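Local structure of dimethylsulfoniopropionate lyase (4B29) at residues A[27-35]-A[118-127]. The protein probably cleaves dimethylsulfoniopropionate to release dimethyl sulfide, as a zinc-binding lyase of the cupin family. Sequence-based numbering, arbitrary orientation.
Sequences ALTHLLEAA and FELAGPSGHF
Leu32 CG lies anti to the backbone N (chi1 -170°) and Phe127 CG anti to the carbonyl carbon (chi1 -63°), and the two side chains come together from opposite directions. The result is a CH-pi contact, with Leu32 CD2 3.6 Å from the centroid of the Phe127 ring and only 8° off the ring normal. The rim of the same ring abuts the helix backbone, Phe127 CE1 lying 3.4 Å from Leu28 O, and Thr29 OG1, which is hydrogen-bonded to Arg25 O, sits near the ring plane beyond CZ. Trp57 adds an edge-to-face partner to Phe127. Leu120 divides its two methyls between two residues one turn apart on the helix: CD1 lies 3.8 Å from Leu31 CD2, and CD2 3.7 Å from Ala35 CB. Leu31 CD2 also reaches the edge of the Phe118 ring, 4.0 Å from CZ. At the other end, Leu28 CD1 approaches the His126 imidazole obliquely, 3.4 Å from ND1, while His126 NE2 is hydrogen-bonded to Glu97 N. No hydrogen bond joins the two segments; the contact is mostly apolar. The backbones of Leu120 and Ala121 both bond to Val134 on the adjacent strand, a classic beta bulge where strand 115-122 turns a corner. Here an N-terminal helix packs apolar side chains against the outside of a cupin beta-barrel, away from the zinc site.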
ATOM      1  N   ALA A  27      -4.590   3.239 -17.589  1.00 15.84           N
ATOM      2  CA  ALA A  27      -3.625   3.655 -16.519  1.00 15.40           C
ATOM      3  C   ALA A  27      -3.590   2.510 -15.480  1.00 15.59           C
ATOM      4  O   ALA A  27      -2.513   2.145 -15.012  1.00 14.87           O
ATOM      5  CB  ALA A  27      -4.052   4.930 -15.865  1.00 16.39           C
ATOM      6  N   LEU A  28      -4.761   1.954 -15.141  1.00 13.98           N
ATOM      7  CA  LEU A  28      -4.786   0.874 -14.117  1.00 13.45           C
ATOM      8  C   LEU A  28      -4.231  -0.412 -14.660  1.00 13.86           C
ATOM      9  O   LEU A  28      -3.617  -1.189 -13.923  1.00 12.55           O
ATOM     10  CB  LEU A  28      -6.191   0.654 -13.548  1.00 13.30           C
ATOM     11  CG  LEU A  28      -6.731   1.917 -12.816  1.00 18.55           C
ATOM     12  CD1 LEU A  28      -7.963   1.613 -12.065  1.00 24.48           C
ATOM     13  CD2 LEU A  28      -5.750   2.639 -11.949  1.00 28.67           C
ATOM     14  N   THR A  29      -4.435  -0.677 -15.960  1.00 13.13           N
ATOM     15  CA  THR A  29      -3.862  -1.875 -16.567  1.00 14.18           C
ATOM     16  C   THR A  29      -2.330  -1.777 -16.616  1.00 14.84           C
ATOM     17  O   THR A  29      -1.634  -2.741 -16.347  1.00 15.05           O
ATOM     18  CB  THR A  29      -4.498  -2.139 -17.958  1.00 15.36           C
ATOM     19  OG1 THR A  29      -5.903  -2.326 -17.734  1.00 16.84           O
ATOM     20  CG2 THR A  29      -3.895  -3.403 -18.592  1.00 18.35           C
ATOM     21  N   HIS A  30      -1.824  -0.566 -16.916  1.00 13.87           N
ATOM     22  CA  HIS A  30      -0.393  -0.364 -16.946  1.00 15.50           C
ATOM     23  C   HIS A  30       0.161  -0.534 -15.504  1.00 13.94           C
ATOM     24  O   HIS A  30       1.226  -1.164 -15.321  1.00 14.34           O
ATOM     25  CB  HIS A  30      -0.073   1.024 -17.513  1.00 16.55           C
ATOM     26  CG  HIS A  30       1.375   1.384 -17.389  1.00 22.09           C
ATOM     27  ND1 HIS A  30       2.348   0.847 -18.212  1.00 27.49           N
ATOM     28  CD2 HIS A  30       2.019   2.213 -16.525  1.00 25.82           C
ATOM     29  CE1 HIS A  30       3.531   1.344 -17.867  1.00 28.45           C
ATOM     30  NE2 HIS A  30       3.360   2.165 -16.843  1.00 25.25           N
ATOM     31  N   LEU A  31      -0.589  -0.023 -14.537  1.00 13.75           N
ATOM     32  CA  LEU A  31      -0.191  -0.144 -13.114  1.00 12.06           C
ATOM     33  C   LEU A  31      -0.178  -1.628 -12.741  1.00 13.05           C
ATOM     34  O   LEU A  31       0.759  -2.085 -12.051  1.00 12.20           O
ATOM     35  CB  LEU A  31      -1.131   0.617 -12.212  1.00 12.36           C
ATOM     36  CG  LEU A  31      -1.016   0.330 -10.698  1.00 12.16           C
ATOM     37  CD1 LEU A  31       0.448   0.573 -10.191  1.00 14.39           C
ATOM     38  CD2 LEU A  31      -1.960   1.149  -9.875  1.00 12.14           C
ATOM     39  N   LEU A  32      -1.199  -2.396 -13.151  1.00 12.62           N
ATOM     40  CA  LEU A  32      -1.177  -3.816 -12.793  1.00 12.81           C
ATOM     41  C   LEU A  32       0.024  -4.542 -13.358  1.00 13.26           C
ATOM     42  O   LEU A  32       0.607  -5.407 -12.704  1.00 13.27           O
ATOM     43  CB  LEU A  32      -2.509  -4.493 -13.230  1.00 12.66           C
ATOM     44  CG  LEU A  32      -2.681  -5.920 -12.692  1.00 14.85           C
ATOM     45  CD1 LEU A  32      -2.913  -5.913 -11.177  1.00 13.96           C
ATOM     46  CD2 LEU A  32      -3.906  -6.593 -13.446  1.00 14.66           C
ATOM     47  N   GLU A  33       0.417  -4.203 -14.603  1.00 12.52           N
ATOM     48  CA  GLU A  33       1.586  -4.812 -15.207  0.50 13.46           C
ATOM     49  C   GLU A  33       2.847  -4.483 -14.380  1.00 12.58           C
ATOM     50  O   GLU A  33       3.683  -5.345 -14.182  1.00 13.69           O
ATOM     51  CB  GLU A  33       1.750  -4.318 -16.657  0.50 15.06           C
ATOM     52  CG  GLU A  33       0.647  -4.809 -17.597  0.50 17.40           C
ATOM     53  CD  GLU A  33       0.561  -4.010 -18.922  0.50 25.27           C
ATOM     54  OE1 GLU A  33       1.352  -3.072 -19.133  0.50 26.26           O
ATOM     55  OE2 GLU A  33      -0.332  -4.313 -19.748  0.50 28.69           O
ATOM     56  N   ALA A  34       2.956  -3.240 -13.954  1.00 12.71           N
ATOM     57  CA  ALA A  34       4.113  -2.796 -13.182  1.00 12.23           C
ATOM     58  C   ALA A  34       4.124  -3.506 -11.834  1.00 11.78           C
ATOM     59  O   ALA A  34       5.202  -3.930 -11.385  1.00 12.03           O
ATOM     60  CB  ALA A  34       4.095  -1.290 -12.988  1.00 12.64           C
ATOM     61  N   ALA A  35       2.939  -3.721 -11.263  1.00 10.96           N
ATOM     62  CA  ALA A  35       2.854  -4.446  -9.968  1.00 11.21           C
ATOM     63  C   ALA A  35       3.239  -5.906 -10.135  1.00 11.73           C
ATOM     64  O   ALA A  35       3.918  -6.486  -9.292  1.00 11.25           O
ATOM     65  CB  ALA A  35       1.452  -4.303  -9.367  1.00 11.54           C
ATOM     66  N   PHE A 118      -5.508   2.400  -1.375  1.00 12.45           N
ATOM     67  CA  PHE A 118      -6.527   1.820  -2.234  1.00 11.36           C
ATOM     68  C   PHE A 118      -6.202   0.349  -2.458  1.00 12.12           C
ATOM     69  O   PHE A 118      -5.077  -0.116  -2.189  1.00 11.35           O
ATOM     70  CB  PHE A 118      -6.639   2.579  -3.566  1.00 11.66           C
ATOM     71  CG  PHE A 118      -5.424   2.473  -4.489  1.00 12.24           C
ATOM     72  CD1 PHE A 118      -5.286   1.450  -5.448  1.00 11.47           C
ATOM     73  CD2 PHE A 118      -4.427   3.443  -4.421  1.00 11.04           C
ATOM     74  CE1 PHE A 118      -4.174   1.418  -6.343  1.00 13.18           C
ATOM     75  CE2 PHE A 118      -3.335   3.420  -5.315  1.00 12.88           C
ATOM     76  CZ  PHE A 118      -3.167   2.407  -6.252  1.00 12.67           C
ATOM     77  N   GLU A 119      -7.182  -0.395  -2.979  1.00 11.30           N
ATOM     78  CA  GLU A 119      -6.968  -1.834  -3.216  1.00 11.65           C
ATOM     79  C   GLU A 119      -6.798  -2.033  -4.710  1.00 12.10           C
ATOM     80  O   GLU A 119      -7.732  -1.803  -5.493  1.00 13.77           O
ATOM     81  CB  GLU A 119      -8.192  -2.615  -2.688  1.00 12.28           C
ATOM     82  CG  GLU A 119      -8.046  -4.155  -2.773  1.00 11.46           C
ATOM     83  CD  GLU A 119      -9.268  -4.865  -2.155  1.00 17.20           C
ATOM     84  OE1 GLU A 119     -10.120  -4.223  -1.495  1.00 22.35           O
ATOM     85  OE2 GLU A 119      -9.496  -6.013  -2.567  1.00 17.06           O
ATOM     86  N   LEU A 120      -5.594  -2.396  -5.127  1.00 10.55           N
ATOM     87  CA  LEU A 120      -5.344  -2.579  -6.539  1.00 10.41           C
ATOM     88  C   LEU A 120      -5.971  -3.869  -7.031  1.00 11.99           C
ATOM     89  O   LEU A 120      -6.600  -3.907  -8.111  1.00 11.78           O
ATOM     90  CB  LEU A 120      -3.822  -2.621  -6.762  1.00  9.63           C
ATOM     91  CG  LEU A 120      -3.356  -2.970  -8.171  1.00 11.31           C
ATOM     92  CD1 LEU A 120      -4.014  -1.965  -9.242  1.00 13.88           C
ATOM     93  CD2 LEU A 120      -1.811  -2.969  -8.240  1.00 13.86           C
ATOM     94  N   ALA A 121      -5.766  -4.944  -6.274  1.00 11.14           N
ATOM     95  CA  ALA A 121      -6.265  -6.277  -6.710  1.00 10.14           C
ATOM     96  C   ALA A 121      -6.774  -6.978  -5.476  1.00 11.55           C
ATOM     97  O   ALA A 121      -6.192  -6.884  -4.382  1.00 11.84           O
ATOM     98  CB  ALA A 121      -5.190  -7.121  -7.375  1.00 11.04           C
ATOM     99  N   GLY A 122      -7.894  -7.695  -5.632  1.00 11.10           N
ATOM    100  CA  GLY A 122      -8.374  -8.468  -4.510  1.00 10.61           C
ATOM    101  C   GLY A 122      -9.898  -8.542  -4.580  1.00 10.41           C
ATOM    102  O   GLY A 122     -10.512  -8.181  -5.624  1.00 10.19           O
ATOM    103  N   PRO A 123     -10.530  -8.947  -3.487  1.00 11.18           N
ATOM    104  CA  PRO A 123     -11.990  -9.150  -3.542  1.00 10.22           C
ATOM    105  C   PRO A 123     -12.717  -7.860  -3.944  1.00 12.26           C
ATOM    106  O   PRO A 123     -13.702  -7.921  -4.684  1.00 11.16           O
ATOM    107  CB  PRO A 123     -12.334  -9.531  -2.099  1.00 11.26           C
ATOM    108  CG  PRO A 123     -11.074 -10.367  -1.682  1.00 11.57           C
ATOM    109  CD  PRO A 123      -9.919  -9.582  -2.286  1.00 11.73           C
ATOM    110  N   SER A 124     -12.184  -6.710  -3.525  1.00 11.80           N
ATOM    111  CA  SER A 124     -12.788  -5.406  -3.918  1.00 13.33           C
ATOM    112  C   SER A 124     -11.757  -4.469  -4.577  1.00 12.75           C
ATOM    113  O   SER A 124     -11.796  -3.231  -4.388  1.00 14.32           O
ATOM    114  CB  SER A 124     -13.555  -4.729  -2.792  1.00 15.35           C
ATOM    115  OG  SER A 124     -12.941  -4.810  -1.569  1.00 19.10           O
ATOM    116  N   GLY A 125     -10.869  -5.078  -5.330  1.00 11.72           N
ATOM    117  CA  GLY A 125      -9.813  -4.355  -6.042  1.00 12.16           C
ATOM    118  C   GLY A 125     -10.324  -3.710  -7.325  1.00 13.37           C
ATOM    119  O   GLY A 125     -11.464  -3.958  -7.795  1.00 13.30           O
ATOM    120  N   HIS A 126      -9.488  -2.881  -7.937  1.00 10.62           N
ATOM    121  CA  HIS A 126      -9.757  -2.485  -9.320  1.00 11.64           C
ATOM    122  C   HIS A 126      -9.637  -3.681 -10.267  1.00 11.26           C
ATOM    123  O   HIS A 126     -10.215  -3.650 -11.378  1.00 12.46           O
ATOM    124  CB  HIS A 126      -8.774  -1.370  -9.713  1.00 12.00           C
ATOM    125  CG  HIS A 126      -9.156  -0.073  -9.104  1.00 12.61           C
ATOM    126  ND1 HIS A 126     -10.154   0.717  -9.645  1.00 15.51           N
ATOM    127  CD2 HIS A 126      -8.799   0.512  -7.938  1.00 13.83           C
ATOM    128  CE1 HIS A 126     -10.353   1.761  -8.858  1.00 17.67           C
ATOM    129  NE2 HIS A 126      -9.546   1.659  -7.816  1.00 16.77           N
ATOM    130  N   PHE A 127      -8.913  -4.725  -9.850  1.00 10.61           N
ATOM    131  CA  PHE A 127      -8.984  -5.996 -10.525  1.00 11.16           C
ATOM    132  C   PHE A 127      -9.408  -7.006  -9.489  1.00 12.51           C
ATOM    133  O   PHE A 127      -8.943  -6.979  -8.357  1.00 11.88           O
ATOM    134  CB  PHE A 127      -7.612  -6.372 -11.072  1.00 11.79           C
ATOM    135  CG  PHE A 127      -7.146  -5.384 -12.118  1.00 12.77           C
ATOM    136  CD1 PHE A 127      -6.440  -4.239 -11.734  1.00 12.55           C
ATOM    137  CD2 PHE A 127      -7.446  -5.595 -13.454  1.00 14.02           C
ATOM    138  CE1 PHE A 127      -6.047  -3.285 -12.716  1.00 16.24           C
ATOM    139  CE2 PHE A 127      -7.025  -4.663 -14.453  1.00 14.66           C
ATOM    140  CZ  PHE A 127      -6.334  -3.527 -14.067  1.00 14.98           C
TER